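Local coordinates for protein probable enoyl-CoA hydratase/isomerase (Pseudomonas aeruginosa PAO1, PDB 5WYD) that probably acts as a crotonase-family enoyl-CoA hydratase/isomerase and is implicated in biosynthesis of the diffusible signal factor, at residues A[61-66]-A[206-211]; A[223-228]-A[239-244]. The protein carries 1 engineered substitution. All coordinates share one frame; numbering follows the deposited sequence.

Contact 1. Residues A[61-66]-A[206-211]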
# COMPACT_ATOMS: atom_id res chain seq x y z
N ILE A 61 8.60 -12.25 -31.82
CA ILE A 61 8.56 -13.25 -30.78
C ILE A 61 7.38 -13.02 -29.87
O ILE A 61 7.25 -11.94 -29.26
CB ILE A 61 9.86 -13.26 -29.99
CG1 ILE A 61 10.94 -13.69 -30.95
CG2 ILE A 61 9.68 -14.20 -28.83
CD1 ILE A 61 10.64 -15.04 -31.57
N TYR A 62 6.52 -14.02 -29.75
CA TYR A 62 5.39 -13.92 -28.86
C TYR A 62 5.50 -14.81 -27.65
O TYR A 62 4.75 -14.60 -26.69
CB TYR A 62 4.09 -14.23 -29.60
CG TYR A 62 3.95 -13.53 -30.92
CD1 TYR A 62 4.31 -12.20 -31.05
CD2 TYR A 62 3.38 -14.17 -32.01
CE1 TYR A 62 4.16 -11.55 -32.25
CE2 TYR A 62 3.21 -13.51 -33.21
CZ TYR A 62 3.61 -12.19 -33.33
OH TYR A 62 3.46 -11.51 -34.52
N ALA A 63 6.40 -15.78 -27.65
CA ALA A 63 6.53 -16.68 -26.52
C ALA A 63 8.00 -16.94 -26.23
O ALA A 63 8.86 -16.70 -27.07
CB ALA A 63 5.80 -18.01 -26.75
N LEU A 64 8.28 -17.34 -24.99
CA LEU A 64 9.61 -17.70 -24.52
C LEU A 64 9.59 -19.02 -23.76
O LEU A 64 8.65 -19.28 -23.00
CB LEU A 64 10.20 -16.58 -23.65
CG LEU A 64 11.59 -16.62 -23.05
CD1 LEU A 64 11.89 -15.21 -22.61
CD2 LEU A 64 11.71 -17.55 -21.85
N VAL A 65 10.61 -19.84 -23.99
CA VAL A 65 10.79 -21.11 -23.29
C VAL A 65 12.22 -21.17 -22.79
O VAL A 65 13.14 -20.69 -23.47
CB VAL A 65 10.45 -22.32 -24.19
CG1 VAL A 65 10.73 -23.65 -23.48
CG2 VAL A 65 8.99 -22.24 -24.65
N VAL A 66 12.40 -21.63 -21.55
CA VAL A 66 13.71 -21.86 -20.95
C VAL A 66 13.77 -23.28 -20.39
O VAL A 66 12.89 -23.67 -19.61
CB VAL A 66 14.06 -20.83 -19.87
CG1 VAL A 66 14.15 -19.47 -20.48
CG2 VAL A 66 13.00 -20.84 -18.79
N LEU A 206 5.12 -26.60 -27.74
CA LEU A 206 3.75 -26.74 -28.20
C LEU A 206 2.86 -25.76 -27.46
O LEU A 206 2.08 -25.02 -28.09
CB LEU A 206 3.30 -28.20 -28.07
CG LEU A 206 1.88 -28.65 -28.45
CD1 LEU A 206 0.75 -28.32 -27.47
CD2 LEU A 206 1.59 -27.95 -29.76
N LEU A 207 3.01 -25.67 -26.12
CA LEU A 207 2.20 -24.71 -25.38
C LEU A 207 2.50 -23.30 -25.86
O LEU A 207 1.58 -22.50 -26.09
CB LEU A 207 2.49 -24.82 -23.87
CG LEU A 207 1.64 -24.05 -22.83
CD1 LEU A 207 2.02 -24.47 -21.40
CD2 LEU A 207 1.63 -22.55 -22.92
N ALA A 208 3.78 -23.01 -26.10
CA ALA A 208 4.19 -21.69 -26.54
C ALA A 208 3.55 -21.33 -27.86
O ALA A 208 3.24 -20.16 -28.10
CB ALA A 208 5.71 -21.62 -26.64
N ALA A 209 3.38 -22.32 -28.74
CA ALA A 209 2.75 -22.04 -30.03
C ALA A 209 1.32 -21.55 -29.85
O ALA A 209 0.87 -20.67 -30.59
CB ALA A 209 2.81 -23.29 -30.90
N LYS A 210 0.60 -22.08 -28.86
CA LYS A 210 -0.80 -21.69 -28.67
C LYS A 210 -0.94 -20.20 -28.36
O LYS A 210 -1.94 -19.58 -28.74
CB LYS A 210 -1.43 -22.52 -27.54
CG LYS A 210 -1.51 -24.02 -27.78
CD LYS A 210 -2.05 -24.69 -26.51
CE LYS A 210 -2.06 -26.22 -26.53
NZ LYS A 210 -2.54 -26.85 -27.80
N VAL A 211 0.04 -19.63 -27.65
CA VAL A 211 0.03 -18.22 -27.31
C VAL A 211 0.05 -17.38 -28.57
O VAL A 211 -0.51 -16.28 -28.62
CB VAL A 211 1.27 -17.93 -26.46
CG1 VAL A 211 1.57 -16.43 -26.45
CG2 VAL A 211 1.11 -18.57 -25.10
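The phenol ring of Tyr-62 swings away from the helix and stacks on the ring of His-26, while the part of Tyr-62 that faces Val-211 is its flat peptide carbonyl, with Val-211 CG1 3.7 Å from Tyr-62 O. A second carbonyl is met from the strand side: the methyl CB of Ala-63 lies 3.6 Å from Ala-208 O, which also accepts a weak bond from Val-211 N. No hydrogen bond joins the two segments. The nearest CA atoms, those of Ala-63 and Ala-208, are 5.5 Å apart, a spacing possible because both residues end in a methyl; their CB atoms meet at 3.6 Å. In the crotonase fold seen here, strand 63-68 runs between strands 27-32 and 111-116, and helix 200-211 packs on one face of the sheet, the one to which Ala-63 and Val-65 point, while Leu-64 points to the other face and packs on Ile-52 and Leu-55 of helix 42-57. Val-65 holds CG1 anti to its own backbone nitrogen (chi1 177°), which turns CG2 to the helix, 3.9 Å from Ala-208 CB. That methyl of Ala-208 thus sits against both Ala-63 and Val-65. Leu-207 and Val-211 also pack on Cys-176 of the second subunit.

Contact 2. Residues A[223-228]-A[239-244]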
# COMPACT_ATOMS: atom_id res chain seq x y z
N LYS A 223 -0.48 -8.91 -19.76
CA LYS A 223 0.40 -9.59 -18.81
C LYS A 223 0.73 -8.74 -17.58
O LYS A 223 0.68 -9.28 -16.47
CB LYS A 223 1.69 -10.00 -19.50
CG LYS A 223 2.68 -10.75 -18.61
CD LYS A 223 3.95 -11.04 -19.39
CE LYS A 223 4.95 -11.88 -18.61
NZ LYS A 223 5.53 -11.20 -17.43
N PRO A 224 1.03 -7.45 -17.71
CA PRO A 224 1.28 -6.67 -16.50
C PRO A 224 0.10 -6.66 -15.56
O PRO A 224 0.29 -6.72 -14.34
CB PRO A 224 1.58 -5.28 -17.07
CG PRO A 224 2.18 -5.55 -18.39
CD PRO A 224 1.52 -6.77 -18.91
N LEU A 225 -1.13 -6.65 -16.09
CA LEU A 225 -2.30 -6.59 -15.22
C LEU A 225 -2.36 -7.77 -14.28
O LEU A 225 -2.53 -7.61 -13.07
CB LEU A 225 -3.56 -6.55 -16.06
CG LEU A 225 -3.70 -5.26 -16.84
CD1 LEU A 225 -5.02 -5.23 -17.64
CD2 LEU A 225 -3.59 -4.08 -15.86
N ILE A 226 -2.12 -8.97 -14.82
CA ILE A 226 -2.15 -10.15 -13.96
C ILE A 226 -1.12 -9.99 -12.87
O ILE A 226 -1.40 -10.28 -11.70
CB ILE A 226 -1.87 -11.41 -14.79
CG1 ILE A 226 -2.93 -11.55 -15.90
CG2 ILE A 226 -1.78 -12.63 -13.86
CD1 ILE A 226 -2.73 -12.71 -16.81
N GLN A 227 0.02 -9.41 -13.19
CA GLN A 227 1.08 -9.26 -12.22
C GLN A 227 0.97 -7.96 -11.44
O GLN A 227 1.87 -7.63 -10.67
CB GLN A 227 2.43 -9.31 -12.92
CG GLN A 227 2.65 -10.59 -13.63
CD GLN A 227 4.03 -10.70 -14.25
OE1 GLN A 227 4.57 -11.79 -14.37
NE2 GLN A 227 4.63 -9.57 -14.58
N GLY A 228 -0.13 -7.23 -11.62
CA GLY A 228 -0.30 -5.99 -10.88
C GLY A 228 -0.38 -6.19 -9.38
O GLY A 228 0.09 -5.34 -8.62
N PRO A 239 -9.57 0.29 -12.23
CA PRO A 239 -9.80 1.40 -13.17
C PRO A 239 -8.85 1.36 -14.34
O PRO A 239 -9.24 1.64 -15.49
CB PRO A 239 -9.63 2.65 -12.30
CG PRO A 239 -8.97 2.21 -11.06
CD PRO A 239 -9.39 0.80 -10.85
N GLU A 240 -7.59 1.01 -14.07
CA GLU A 240 -6.62 0.87 -15.14
C GLU A 240 -7.01 -0.25 -16.10
O GLU A 240 -6.85 -0.12 -17.32
CB GLU A 240 -5.25 0.60 -14.54
CG GLU A 240 -4.14 0.52 -15.59
CD GLU A 240 -2.75 0.49 -14.96
OE1 GLU A 240 -2.65 0.55 -13.71
OE2 GLU A 240 -1.76 0.41 -15.73
N GLU A 241 -7.56 -1.35 -15.58
CA GLU A 241 -7.93 -2.43 -16.48
C GLU A 241 -8.90 -1.90 -17.52
O GLU A 241 -8.69 -2.04 -18.72
CB GLU A 241 -8.55 -3.60 -15.71
CG GLU A 241 -8.83 -4.89 -16.54
CD GLU A 241 -9.65 -5.93 -15.78
OE1 GLU A 241 -10.59 -5.51 -15.10
OE2 GLU A 241 -9.32 -7.14 -15.79
N ARG A 242 -9.89 -1.12 -17.07
CA ARG A 242 -10.83 -0.57 -18.03
C ARG A 242 -10.13 0.37 -19.00
O ARG A 242 -10.43 0.37 -20.20
CB ARG A 242 -11.96 0.15 -17.30
CG ARG A 242 -12.57 -0.66 -16.19
CD ARG A 242 -13.76 0.05 -15.59
NE ARG A 242 -14.13 -0.54 -14.31
CZ ARG A 242 -13.75 -0.04 -13.15
NH1 ARG A 242 -13.02 1.05 -13.12
NH2 ARG A 242 -14.11 -0.64 -12.02
N GLU A 243 -9.19 1.18 -18.51
CA GLU A 243 -8.49 2.11 -19.39
C GLU A 243 -7.68 1.38 -20.46
O GLU A 243 -7.68 1.78 -21.63
CB GLU A 243 -7.59 3.01 -18.55
CG GLU A 243 -6.56 3.78 -19.32
CD GLU A 243 -5.75 4.68 -18.39
OE1 GLU A 243 -6.37 5.56 -17.76
OE2 GLU A 243 -4.54 4.46 -18.23
N ARG A 244 -6.95 0.34 -20.06
CA ARG A 244 -6.13 -0.36 -21.03
C ARG A 244 -7.00 -1.06 -22.06
O ARG A 244 -6.69 -1.07 -23.25
CB ARG A 244 -5.20 -1.35 -20.30
CG ARG A 244 -4.32 -0.68 -19.22
CD ARG A 244 -3.15 -1.54 -18.73
NE ARG A 244 -2.05 -1.57 -19.69
CZ ARG A 244 -0.81 -1.98 -19.42
NH1 ARG A 244 -0.49 -2.39 -18.20
NH2 ARG A 244 0.11 -1.98 -20.37
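Glu-240, the first residue of 239-244 whose CB is directed at the facing helix end, makes no close contact there; its OE2 is 3.9 Å from Arg-244 NH1, well out of the guanidinium plane, a long, purely electrostatic pairing within the helix. Glu-241 presses on the other segment with its aliphatic part: CG lies 4.0 Å from Leu-225 CD1, the two side chains meeting at a slant. With CG anti to the backbone nitrogen (chi1 -172°) and the chain extended beyond it, the carboxylate is carried past the leucine to the second subunit, where Thr-158 N donates a hydrogen bond to OE2 and Gly-156 N a weak one to OE1; these amides probably favour the charged form. The next two residues, Arg-242 and Glu-243, serve the assembly instead, forming a reciprocal pair of salt bridges with Glu-243 and Arg-242 of the third subunit.

One turn after Glu-240, Arg-244 returns to the interface. Its CD passes Leu-225 CD2 at 3.9 Å, the two side chains running past each other in opposite directions. The bend at chi3 (76°) then brings NH1 within 3.7 Å of Pro-224 CB, the two side chains crossing at about a right angle. Leu-225 therefore divides its two methyls between Glu-241 and Arg-244. Helix 238-249 thus lies beside the last turn of helix 216-226, reached through the short helix 228-231, and both are bordered by the start of helix 157-176 of the second subunit.

In the fold
Contact 1 belongs to the buried core and joins unlike elements, a strand of the main sheet and helix 200-211; contact 2, farther from the chain centre and partly exposed, sets one helix against another. They share no element, yet helices 200-211 and 216-226 follow each other in the chain, and the contacts stay separate, with centres 22 Å apart. Chemistry changes with depth: small aliphatic groups allow close approach at the sheet, whereas long, charged side chains at the outer site lend their methylenes to a leucine, while an arginine nitrogen rests on a proline. Both border the second subunit, through side-chain packing at 206-211 and through polar bonds as well as packing at contact 2, which also reaches third and fourth subunits.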